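PDB 3NUR: amidohydrolase from Staphylococcus aureus, which probably hydrolyses carbon-nitrogen bonds of a still unidentified substrate, as a putative metal-dependent TIM-barrel amidohydrolase. Local coordinates for residues A[24-30]-A[313-319]; A[31-36]-A[113-118]; A[72-78]-A[121-125]; A[87-93]-A[127-132]. All coordinates share one frame; numbering follows the deposited sequence.

Interaction 1 of 4, residues A[24-30]-A[313-319]; sequences SITFEEH and YAADYPY. With CA (calcium ion), chain B.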
# COMPACT_ATOMS: atom_id res chain seq x y z
N SER A 24 -2.48 12.05 -13.64
CA SER A 24 -2.48 10.78 -12.94
C SER A 24 -3.08 10.85 -11.56
O SER A 24 -3.20 11.93 -10.97
CB SER A 24 -1.05 10.24 -12.84
OG SER A 24 -0.23 11.06 -12.02
N ILE A 25 -3.45 9.67 -11.05
CA ILE A 25 -3.87 9.44 -9.66
C ILE A 25 -2.69 8.60 -9.10
O ILE A 25 -2.36 7.56 -9.68
CB ILE A 25 -5.22 8.69 -9.53
CG1 ILE A 25 -6.39 9.47 -10.19
CG2 ILE A 25 -5.54 8.42 -8.03
CD1 ILE A 25 -7.70 8.59 -10.40
N THR A 26 -2.05 9.06 -8.01
CA THR A 26 -0.91 8.34 -7.43
C THR A 26 -1.34 7.70 -6.09
O THR A 26 -2.01 8.36 -5.26
CB THR A 26 0.37 9.18 -7.41
OG1 THR A 26 0.09 10.40 -6.74
CG2 THR A 26 0.94 9.47 -8.82
N PHE A 27 -0.98 6.42 -5.88
CA PHE A 27 -1.51 5.63 -4.78
C PHE A 27 -0.68 5.40 -3.51
O PHE A 27 -1.22 4.89 -2.52
CB PHE A 27 -2.04 4.30 -5.33
CG PHE A 27 -3.40 4.41 -5.96
CD1 PHE A 27 -4.54 4.05 -5.25
CD2 PHE A 27 -3.54 4.85 -7.28
CE1 PHE A 27 -5.81 4.16 -5.84
CE2 PHE A 27 -4.80 4.92 -7.88
CZ PHE A 27 -5.93 4.57 -7.15
N GLU A 28 0.62 5.72 -3.54
CA GLU A 28 1.46 5.48 -2.36
C GLU A 28 2.17 6.77 -2.05
O GLU A 28 3.32 6.95 -2.41
CB GLU A 28 2.45 4.31 -2.60
CG GLU A 28 3.03 3.76 -1.31
CD GLU A 28 4.17 2.79 -1.54
OE1 GLU A 28 5.29 3.07 -1.05
OE2 GLU A 28 3.97 1.77 -2.25
N GLU A 29 1.43 7.73 -1.48
CA GLU A 29 1.94 9.08 -1.23
C GLU A 29 1.72 9.34 0.25
O GLU A 29 0.61 9.12 0.76
CB GLU A 29 1.15 10.06 -2.13
CG GLU A 29 0.97 9.52 -3.57
CD GLU A 29 2.21 9.01 -4.30
OE1 GLU A 29 3.26 9.67 -4.23
OE2 GLU A 29 2.12 7.93 -4.94
N HIS A 30 2.80 9.73 0.95
CA HIS A 30 2.80 9.79 2.40
C HIS A 30 2.78 11.13 3.06
O HIS A 30 3.32 12.11 2.54
CB HIS A 30 3.98 8.97 2.94
CG HIS A 30 4.00 7.55 2.44
ND1 HIS A 30 3.04 6.62 2.83
CD2 HIS A 30 4.89 6.94 1.61
CE1 HIS A 30 3.36 5.49 2.23
NE2 HIS A 30 4.46 5.62 1.48
N TYR A 313 -0.69 3.71 -10.56
CA TYR A 313 0.50 4.54 -10.52
C TYR A 313 0.79 5.03 -9.10
O TYR A 313 -0.13 5.09 -8.28
CB TYR A 313 0.37 5.70 -11.53
CG TYR A 313 1.67 6.15 -12.17
CD1 TYR A 313 2.69 5.24 -12.45
CD2 TYR A 313 1.85 7.48 -12.56
CE1 TYR A 313 3.86 5.64 -13.09
CE2 TYR A 313 3.02 7.89 -13.20
CZ TYR A 313 4.03 6.98 -13.45
OH TYR A 313 5.19 7.39 -14.06
N ALA A 314 2.06 5.27 -8.78
CA ALA A 314 2.48 5.69 -7.43
C ALA A 314 3.91 6.18 -7.49
O ALA A 314 4.71 5.64 -8.25
CB ALA A 314 2.39 4.51 -6.46
N ALA A 315 4.25 7.18 -6.65
CA ALA A 315 5.58 7.79 -6.62
C ALA A 315 6.36 7.53 -5.34
O ALA A 315 7.57 7.77 -5.34
CB ALA A 315 5.44 9.31 -6.79
N ASP A 316 5.69 7.16 -4.24
CA ASP A 316 6.30 7.04 -2.90
C ASP A 316 6.74 8.44 -2.41
O ASP A 316 7.70 8.58 -1.63
CB ASP A 316 7.45 6.00 -2.85
CG ASP A 316 7.67 5.42 -1.47
OD1 ASP A 316 6.74 5.52 -0.62
OD2 ASP A 316 8.81 4.93 -1.19
N TYR A 317 6.02 9.48 -2.86
CA TYR A 317 6.33 10.84 -2.44
C TYR A 317 6.14 10.96 -0.91
O TYR A 317 5.15 10.43 -0.40
CB TYR A 317 5.43 11.86 -3.17
CG TYR A 317 5.70 13.28 -2.74
CD1 TYR A 317 6.69 14.04 -3.37
CD2 TYR A 317 5.05 13.83 -1.63
CE1 TYR A 317 7.01 15.32 -2.92
CE2 TYR A 317 5.35 15.11 -1.19
CZ TYR A 317 6.32 15.86 -1.84
OH TYR A 317 6.62 17.14 -1.43
N PRO A 318 7.03 11.64 -0.16
CA PRO A 318 8.25 12.37 -0.59
C PRO A 318 9.54 11.56 -0.38
O PRO A 318 10.63 12.12 -0.55
CB PRO A 318 8.23 13.58 0.34
CG PRO A 318 7.77 12.98 1.66
CD PRO A 318 6.78 11.88 1.28
N TYR A 319 9.44 10.27 0.01
CA TYR A 319 10.60 9.42 0.27
C TYR A 319 11.38 9.15 -1.01
O TYR A 319 12.61 9.04 -0.99
CB TYR A 319 10.21 8.15 1.05
CG TYR A 319 9.42 8.47 2.30
CD1 TYR A 319 9.90 9.39 3.24
CD2 TYR A 319 8.20 7.86 2.55
CE1 TYR A 319 9.16 9.71 4.38
CE2 TYR A 319 7.47 8.15 3.70
CZ TYR A 319 7.95 9.07 4.62
OH TYR A 319 7.21 9.39 5.74
CA CA B . 6.01 4.04 0.72
O HOH W 1 -3.08 5.35 -11.18
O HOH W 2 7.78 2.88 0.18
O HOH W 3 7.27 4.51 2.54

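Interaction 2 of 4, residues A[31-36]-A[113-118]; sequences YVIEDI and KANDQL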
# COMPACT_ATOMS: atom_id res chain seq x y z
N TYR A 31 2.25 11.13 4.28
CA TYR A 31 2.27 12.30 5.14
C TYR A 31 2.57 11.85 6.57
O TYR A 31 2.31 10.70 6.91
CB TYR A 31 0.92 13.07 5.09
CG TYR A 31 -0.18 12.41 5.89
CD1 TYR A 31 -0.90 11.34 5.37
CD2 TYR A 31 -0.43 12.78 7.21
CE1 TYR A 31 -1.87 10.69 6.12
CE2 TYR A 31 -1.39 12.13 7.98
CZ TYR A 31 -2.10 11.08 7.43
OH TYR A 31 -3.05 10.41 8.15
N VAL A 32 3.05 12.77 7.42
CA VAL A 32 3.18 12.52 8.86
C VAL A 32 2.69 13.79 9.53
O VAL A 32 2.61 14.84 8.87
CB VAL A 32 4.59 12.08 9.35
CG1 VAL A 32 5.09 10.83 8.63
CG2 VAL A 32 5.62 13.22 9.25
N ILE A 33 2.37 13.69 10.83
CA ILE A 33 1.95 14.83 11.64
C ILE A 33 2.99 14.99 12.75
O ILE A 33 3.20 14.07 13.54
CB ILE A 33 0.49 14.71 12.15
CG1 ILE A 33 -0.49 14.76 10.96
CG2 ILE A 33 0.17 15.83 13.17
CD1 ILE A 33 -1.71 13.98 11.16
N GLU A 34 3.67 16.15 12.77
CA GLU A 34 4.75 16.44 13.74
C GLU A 34 4.40 16.09 15.19
O GLU A 34 5.17 15.38 15.83
CB GLU A 34 5.20 17.90 13.62
CG GLU A 34 6.52 18.18 14.31
CD GLU A 34 6.91 19.65 14.27
OE1 GLU A 34 7.48 20.08 13.24
OE2 GLU A 34 6.62 20.37 15.25
N ASP A 35 3.22 16.54 15.67
CA ASP A 35 2.76 16.26 17.04
C ASP A 35 2.57 14.78 17.31
O ASP A 35 2.83 14.33 18.43
CB ASP A 35 1.51 17.08 17.36
CG ASP A 35 1.76 18.57 17.60
OD1 ASP A 35 2.94 19.00 17.57
OD2 ASP A 35 0.77 19.31 17.83
N ILE A 36 2.16 14.00 16.28
CA ILE A 36 1.98 12.54 16.40
C ILE A 36 3.36 11.90 16.40
O ILE A 36 3.59 10.96 17.16
CB ILE A 36 1.01 11.97 15.32
CG1 ILE A 36 -0.39 12.54 15.53
CG2 ILE A 36 0.99 10.41 15.33
CD1 ILE A 36 -1.39 12.17 14.52
N LYS A 113 -6.64 10.73 15.55
CA LYS A 113 -6.11 12.06 15.38
C LYS A 113 -5.50 12.24 13.98
O LYS A 113 -5.73 13.28 13.34
CB LYS A 113 -5.02 12.27 16.40
CG LYS A 113 -4.66 13.73 16.62
CD LYS A 113 -5.08 14.13 18.00
CE LYS A 113 -4.76 13.07 19.04
NZ LYS A 113 -5.35 13.41 20.34
N ALA A 114 -4.73 11.21 13.54
CA ALA A 114 -4.11 11.32 12.23
C ALA A 114 -5.21 11.43 11.17
O ALA A 114 -5.16 12.34 10.33
CB ALA A 114 -3.21 10.12 11.97
N ASN A 115 -6.23 10.53 11.23
CA ASN A 115 -7.33 10.53 10.26
C ASN A 115 -8.13 11.85 10.26
O ASN A 115 -8.45 12.37 9.19
CB ASN A 115 -8.25 9.33 10.49
CG ASN A 115 -7.54 8.03 10.23
OD1 ASN A 115 -6.74 7.90 9.29
ND2 ASN A 115 -7.86 7.01 11.01
N ASP A 116 -8.39 12.40 11.45
CA ASP A 116 -9.11 13.68 11.56
C ASP A 116 -8.31 14.82 10.95
O ASP A 116 -8.89 15.63 10.23
CB ASP A 116 -9.45 14.00 13.03
CG ASP A 116 -10.66 13.25 13.57
OD1 ASP A 116 -11.39 12.63 12.76
OD2 ASP A 116 -10.89 13.30 14.80
N GLN A 117 -6.99 14.87 11.23
CA GLN A 117 -6.15 15.95 10.69
C GLN A 117 -6.03 15.82 9.17
O GLN A 117 -6.06 16.83 8.46
CB GLN A 117 -4.77 15.99 11.35
CG GLN A 117 -4.81 16.51 12.78
CD GLN A 117 -3.46 16.96 13.28
OE1 GLN A 117 -2.77 17.78 12.65
NE2 GLN A 117 -3.07 16.46 14.44
N LEU A 118 -5.93 14.57 8.67
CA LEU A 118 -5.88 14.32 7.24
C LEU A 118 -7.16 14.79 6.57
O LEU A 118 -7.09 15.48 5.55
CB LEU A 118 -5.64 12.82 6.93
CG LEU A 118 -5.53 12.49 5.41
CD1 LEU A 118 -4.35 13.26 4.75
CD2 LEU A 118 -5.40 10.96 5.17
O HOH W 4 -4.66 8.41 7.44
O HOH W 5 -1.02 18.67 14.93

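Interaction 3 of 4, residues A[72-78]-A[121-125]; sequences LSHHDER and YIAQY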
# COMPACT_ATOMS: atom_id res chain seq x y z
N LEU A 72 2.63 17.06 7.01
CA LEU A 72 1.41 17.52 6.34
C LEU A 72 1.37 19.05 6.09
O LEU A 72 0.76 19.48 5.12
CB LEU A 72 0.16 17.00 7.07
CG LEU A 72 -1.15 17.02 6.27
CD1 LEU A 72 -1.08 16.17 5.00
CD2 LEU A 72 -2.32 16.61 7.14
N SER A 73 2.10 19.82 6.90
CA SER A 73 2.21 21.29 6.77
C SER A 73 3.04 21.72 5.52
O SER A 73 2.97 22.88 5.11
CB SER A 73 2.82 21.89 8.03
OG SER A 73 4.16 21.46 8.19
N HIS A 74 3.81 20.79 4.93
CA HIS A 74 4.65 21.07 3.75
C HIS A 74 3.84 20.97 2.44
O HIS A 74 4.23 20.27 1.49
CB HIS A 74 5.89 20.16 3.74
CG HIS A 74 6.95 20.56 4.72
ND1 HIS A 74 6.73 20.51 6.08
CD2 HIS A 74 8.20 21.02 4.50
CE1 HIS A 74 7.84 20.94 6.65
NE2 HIS A 74 8.76 21.25 5.74
N HIS A 75 2.74 21.72 2.40
CA HIS A 75 1.76 21.75 1.32
C HIS A 75 2.34 22.23 -0.02
O HIS A 75 2.11 21.60 -1.06
CB HIS A 75 0.55 22.61 1.72
CG HIS A 75 -0.45 22.79 0.61
ND1 HIS A 75 -1.29 21.76 0.23
CD2 HIS A 75 -0.70 23.88 -0.16
CE1 HIS A 75 -2.01 22.24 -0.77
NE2 HIS A 75 -1.70 23.52 -1.03
N ASP A 76 3.03 23.35 -0.00
CA ASP A 76 3.59 23.92 -1.23
C ASP A 76 4.61 23.01 -1.91
O ASP A 76 4.60 22.90 -3.13
CB ASP A 76 4.14 25.32 -0.97
CG ASP A 76 3.01 26.31 -0.82
OD1 ASP A 76 2.43 26.71 -1.85
OD2 ASP A 76 2.64 26.62 0.34
N GLU A 77 5.46 22.33 -1.12
CA GLU A 77 6.43 21.39 -1.68
C GLU A 77 5.70 20.22 -2.36
O GLU A 77 6.09 19.82 -3.45
CB GLU A 77 7.35 20.85 -0.59
CG GLU A 77 8.45 21.82 -0.23
CD GLU A 77 9.20 21.46 1.04
OE1 GLU A 77 9.85 20.38 1.07
OE2 GLU A 77 9.16 22.26 2.00
N ARG A 78 4.61 19.76 -1.74
CA ARG A 78 3.78 18.66 -2.26
C ARG A 78 3.10 19.07 -3.59
O ARG A 78 3.17 18.33 -4.59
CB ARG A 78 2.75 18.26 -1.20
CG ARG A 78 1.98 16.98 -1.51
CD ARG A 78 1.06 16.56 -0.37
NE ARG A 78 1.82 16.27 0.86
CZ ARG A 78 2.30 15.08 1.21
NH1 ARG A 78 2.15 14.02 0.40
NH2 ARG A 78 2.96 14.93 2.36
N TYR A 121 -7.30 18.51 6.17
CA TYR A 121 -6.40 18.93 5.10
C TYR A 121 -7.05 18.70 3.73
O TYR A 121 -7.00 19.59 2.87
CB TYR A 121 -5.05 18.19 5.20
CG TYR A 121 -4.09 18.48 4.07
CD1 TYR A 121 -3.38 19.68 4.02
CD2 TYR A 121 -3.89 17.56 3.04
CE1 TYR A 121 -2.47 19.94 3.00
CE2 TYR A 121 -2.99 17.81 2.01
CZ TYR A 121 -2.26 18.98 2.00
OH TYR A 121 -1.35 19.23 1.00
N ILE A 122 -7.64 17.53 3.51
CA ILE A 122 -8.27 17.19 2.22
C ILE A 122 -9.46 18.12 1.96
O ILE A 122 -9.66 18.54 0.81
CB ILE A 122 -8.67 15.69 2.18
CG1 ILE A 122 -7.37 14.81 2.25
CG2 ILE A 122 -9.49 15.36 0.91
CD1 ILE A 122 -7.63 13.35 2.47
N ALA A 123 -10.21 18.48 3.02
CA ALA A 123 -11.38 19.39 2.90
C ALA A 123 -10.96 20.76 2.30
O ALA A 123 -11.77 21.39 1.61
CB ALA A 123 -12.04 19.59 4.26
N GLN A 124 -9.70 21.20 2.56
CA GLN A 124 -9.14 22.45 2.02
C GLN A 124 -8.76 22.33 0.54
O GLN A 124 -8.91 23.30 -0.20
CB GLN A 124 -7.95 22.95 2.85
CG GLN A 124 -8.29 23.41 4.28
CD GLN A 124 -7.04 23.77 5.05
OE1 GLN A 124 -6.37 24.77 4.76
NE2 GLN A 124 -6.70 22.97 6.05
N TYR A 125 -8.30 21.14 0.09
CA TYR A 125 -7.91 20.89 -1.31
C TYR A 125 -8.62 19.60 -1.82
O TYR A 125 -7.94 18.61 -2.10
CB TYR A 125 -6.37 20.80 -1.41
CG TYR A 125 -5.66 21.89 -0.63
CD1 TYR A 125 -5.53 23.17 -1.15
CD2 TYR A 125 -5.18 21.65 0.66
CE1 TYR A 125 -4.93 24.19 -0.42
CE2 TYR A 125 -4.57 22.67 1.40
CZ TYR A 125 -4.44 23.93 0.86
OH TYR A 125 -3.81 24.93 1.57
O HOH W 6 0.95 18.61 2.46

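Interaction 4 of 4, residues A[87-93]-A[127-132]; sequences VQIQVLS and NRFVGF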
# COMPACT_ATOMS: atom_id res chain seq x y z
N VAL A 87 0.47 15.12 -11.79
CA VAL A 87 -0.32 14.34 -10.85
C VAL A 87 -1.53 15.19 -10.46
O VAL A 87 -1.36 16.24 -9.82
CB VAL A 87 0.49 13.95 -9.59
CG1 VAL A 87 -0.39 13.16 -8.61
CG2 VAL A 87 1.75 13.14 -9.97
N GLN A 88 -2.74 14.70 -10.75
CA GLN A 88 -3.99 15.39 -10.40
C GLN A 88 -4.31 15.06 -8.95
O GLN A 88 -4.70 15.95 -8.20
CB GLN A 88 -5.14 14.92 -11.31
CG GLN A 88 -6.51 15.56 -11.03
CD GLN A 88 -6.53 17.06 -11.21
OE1 GLN A 88 -7.04 17.81 -10.37
NE2 GLN A 88 -5.94 17.55 -12.30
N ILE A 89 -4.20 13.76 -8.56
CA ILE A 89 -4.55 13.35 -7.20
C ILE A 89 -3.47 12.52 -6.54
O ILE A 89 -2.95 11.58 -7.15
CB ILE A 89 -5.89 12.54 -7.23
CG1 ILE A 89 -7.08 13.39 -7.74
CG2 ILE A 89 -6.20 11.84 -5.89
CD1 ILE A 89 -8.31 12.59 -8.04
N GLN A 90 -3.22 12.81 -5.24
CA GLN A 90 -2.41 11.95 -4.42
C GLN A 90 -3.40 11.29 -3.45
O GLN A 90 -4.24 11.97 -2.85
CB GLN A 90 -1.34 12.71 -3.61
CG GLN A 90 -0.08 12.98 -4.39
CD GLN A 90 1.05 13.49 -3.52
OE1 GLN A 90 2.22 13.59 -3.96
NE2 GLN A 90 0.78 13.77 -2.26
N VAL A 91 -3.29 9.97 -3.31
CA VAL A 91 -4.07 9.19 -2.33
C VAL A 91 -3.13 9.17 -1.12
O VAL A 91 -2.01 8.63 -1.20
CB VAL A 91 -4.47 7.77 -2.82
CG1 VAL A 91 -5.30 7.07 -1.76
CG2 VAL A 91 -5.23 7.82 -4.14
N LEU A 92 -3.52 9.86 -0.03
CA LEU A 92 -2.63 10.07 1.10
C LEU A 92 -2.75 9.02 2.22
O LEU A 92 -3.86 8.66 2.62
CB LEU A 92 -2.83 11.50 1.68
CG LEU A 92 -2.45 12.70 0.79
CD1 LEU A 92 -2.76 14.03 1.49
CD2 LEU A 92 -0.99 12.67 0.44
N SER A 93 -1.59 8.55 2.71
CA SER A 93 -1.48 7.56 3.80
C SER A 93 -0.37 7.95 4.77
O SER A 93 0.56 8.64 4.35
CB SER A 93 -1.15 6.20 3.21
OG SER A 93 0.06 6.25 2.48
N ASN A 127 -10.05 18.61 -4.54
CA ASN A 127 -9.84 18.17 -5.92
C ASN A 127 -8.47 17.53 -6.13
O ASN A 127 -8.26 16.90 -7.15
CB ASN A 127 -10.03 19.35 -6.88
CG ASN A 127 -11.43 19.92 -6.85
OD1 ASN A 127 -11.64 21.06 -6.43
ND2 ASN A 127 -12.42 19.13 -7.24
N ARG A 128 -7.56 17.66 -5.15
CA ARG A 128 -6.19 17.15 -5.33
C ARG A 128 -5.82 15.97 -4.46
O ARG A 128 -4.76 15.39 -4.65
CB ARG A 128 -5.16 18.29 -5.11
CG ARG A 128 -5.39 19.57 -5.93
CD ARG A 128 -5.35 19.38 -7.46
NE ARG A 128 -4.11 18.76 -7.95
CZ ARG A 128 -2.98 19.41 -8.22
NH1 ARG A 128 -2.90 20.72 -8.04
NH2 ARG A 128 -1.92 18.75 -8.68
N PHE A 129 -6.66 15.67 -3.47
CA PHE A 129 -6.35 14.61 -2.52
C PHE A 129 -7.53 13.72 -2.19
O PHE A 129 -8.68 14.16 -2.19
CB PHE A 129 -5.78 15.20 -1.22
CG PHE A 129 -4.54 16.04 -1.42
CD1 PHE A 129 -3.31 15.45 -1.71
CD2 PHE A 129 -4.61 17.43 -1.37
CE1 PHE A 129 -2.17 16.23 -1.92
CE2 PHE A 129 -3.47 18.21 -1.57
CZ PHE A 129 -2.25 17.60 -1.83
N VAL A 130 -7.21 12.47 -1.92
CA VAL A 130 -8.14 11.44 -1.47
C VAL A 130 -7.43 10.80 -0.25
O VAL A 130 -6.20 10.67 -0.25
CB VAL A 130 -8.46 10.43 -2.61
CG1 VAL A 130 -9.13 9.18 -2.08
CG2 VAL A 130 -9.35 11.08 -3.68
N GLY A 131 -8.20 10.41 0.77
CA GLY A 131 -7.56 9.83 1.94
C GLY A 131 -7.68 8.34 2.08
O GLY A 131 -8.70 7.74 1.72
N PHE A 132 -6.61 7.73 2.62
CA PHE A 132 -6.57 6.32 3.00
C PHE A 132 -6.47 6.32 4.52
O PHE A 132 -5.72 7.13 5.10
CB PHE A 132 -5.39 5.56 2.34
CG PHE A 132 -5.70 4.82 1.04
CD1 PHE A 132 -6.97 4.88 0.47
CD2 PHE A 132 -4.70 4.12 0.36
CE1 PHE A 132 -7.25 4.19 -0.73
CE2 PHE A 132 -4.98 3.45 -0.84
CZ PHE A 132 -6.26 3.47 -1.36

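Interaction 1 of 4, residues A[24-30]-A[313-319]
The metal site of the TIM barrel is built here, where E28 and H30 of the first strand meet D316 over one calcium ion. E28 OE1 and D316 OD1 each bind the calcium ion at 2.1 Å and H30 NE2 at 2.3 Å; H192 and two waters complete the shell. The E28 and D316 side chains run side by side, pointing the same way, with their carboxylate planes turned 73° apart, and the cation holds their oxygens together. With CG anti to the backbone N (chi1 -163°) and the chain extended beyond it, E28 reaches the ion; its other oxygen, OE2, is held by S291.

E29 turns to the loop instead. Its OE2 takes the A315 N-H on the syn lone pair at 2.8 Å and also accepts from E28 N, while OE1 receives Y317 N from above the carboxylate plane at 3.1 Å. One buried carboxylate thus fixes the backbone on both flanks of D316. H30 N donates almost straight to Y317 O (2.8 Å), the carbonyl of the cis peptide bond that leads into P318, and F27 N bonds to Y313 O at 2.9 Å.

Strand 87-94 runs beside 24-30, helix 336-351 packs on S24, I25 and F27, and F81 of helix 75-84 stacks on Y317.

Interaction 2 of 4, residues A[31-36]-A[113-118]
Y31, I33 and I36 give up most of the surface that segment 31-36 buries against helix 104-124. The Y31 ring lies across L118, whose CD1 sits over one face, 4.0 Å from the ring centroid and 18° off the normal, a CH-pi contact; the other methyl, CD2, comes to 3.7 Å from CE1. CG of Y31 is wedged between the backbone N and the carbonyl carbon (chi1 77°), which sends the ring toward the helix. Its hydroxyl donates to a water at 2.7 Å, and that water donates on to N115 OD1, so the phenol reaches the helix through a bridge; N115 ND2 is hydrogen-bonded to E146 of helix 140-152.

I33 is modelled in two conformers. In the one described, CD1 rests on the A114 backbone, 3.7 Å from CA, and CG2 lies against the Q117 amide, 3.5 Å from NE2. Further on, I36 sets CD1 beside A114 CB at 3.7 Å; the short A114 side chain probably allows this close approach. Y94 adds an edge-to-face ring to Y31 and a hydroxyl bond to I33 N, the residue at the N-cap position of helix 34-39.

Such apolar packing of the chain leaving a strand's C-terminal end against an outer helix suits a TIM barrel, whose helices surround the strands.

Interaction 3 of 4, residues A[72-78]-A[121-125]
A chi1 near 175° in both H75 and Y121 holds each ring anti to its own backbone N and brings the two together between helices 75-84 and 104-124. They meet rim to rim, planes 74° apart, and H75 ND1 and Y121 OH share a short, nearly straight hydrogen bond of 2.6 Å at the edge of the imidazole. The H75 and Y125 side chains come from opposite directions, and the Y125 ring lies over one face of the imidazole in an offset stack, centroids 3.8 Å apart and planes at 20°. H75 is therefore gripped at its edge by one tyrosine and on a face by another.

L72 closes on Y121 by CH-pi contact, its CD1 3.9 Å from the ring centroid. The opposite face of Y121 is approached by Y125, whose CD2 lies 4.0 Å above it toward the rim. A water joins L72 O, at 2.8 Å, to R78 NE, at 3.0 Å, and also bonds to Y121 OH. R78 itself continues inward, where its guanidinium bonds to H30 O.

With ND1 bonded to the phenol and a tyrosine stacked on its face, H75 should have little freedom to rotate, and the water gives the Y121 hydroxyl a second partner beside the imidazole.

Interaction 4 of 4, residues A[87-93]-A[127-132]
Strands 89-93 and 129-131 run parallel in the TIM barrel wall, joined by helix 104-124 as a beta-alpha-beta crossover. Four backbone bonds hold them in register: Q90 N to R128 O, V130 N to Q90 O, L92 N to V130 O at 2.8 Å, and F132 N to L92 O at 2.9 Å. Q90, L92 and F129 share one sheet face, where L92 CD1 touches F129 CD1 at 3.5 Å. Across the sheet, V91 and V130 occupy the other face, and I89 CG2 meets V130 CG2 at 3.9 Å.

Before the paired strands, R128 folds back on segment 87-93. Bends at chi2 and chi3 carry its guanidinium edge to two successive carbonyls, NE bonding to Q88 O at 2.9 Å and NH2 to V87 O at 2.8 Å. Both acceptors lie in the guanidinium plane, so the group is held flat at the corner where the chain turns at Q88. N83 takes a further bond from NH2.

Further out, helix 104-124 covers the L92 and F129 face with L118, Y121 and I122, while T26 OG1 of the neighbouring strand bonds to I89 O. F132, just past the last bridge, turns one ring face to V91, whose CG1 makes a CH-pi contact 3.4 Å from the centroid and only 4° off the normal.

Overall arrangement
Interactions 1, 2 and 4 are buried, 1 and 4 nearer the chain's centre; these two share the sheet in which strands 24-31 and 87-94 are neighbours, with T26 N bonded to I89 O, and their centres lie about 9 Å apart. Interactions 2 and 3 sit further out, both on helix 104-124, with V32 O meeting L72 N between them; interaction 3 is partly buried. Chemistry follows place. Metal bonds and a carboxylate reading backbone N-H groups mark interaction 1, regular strand pairing interaction 4, mostly apolar packing with one firm water bridge interaction 2, and an aromatic cluster with a short imidazole-phenol bond and a bridging water interaction 3. L118 of interaction 2 packs on L92 of interaction 4.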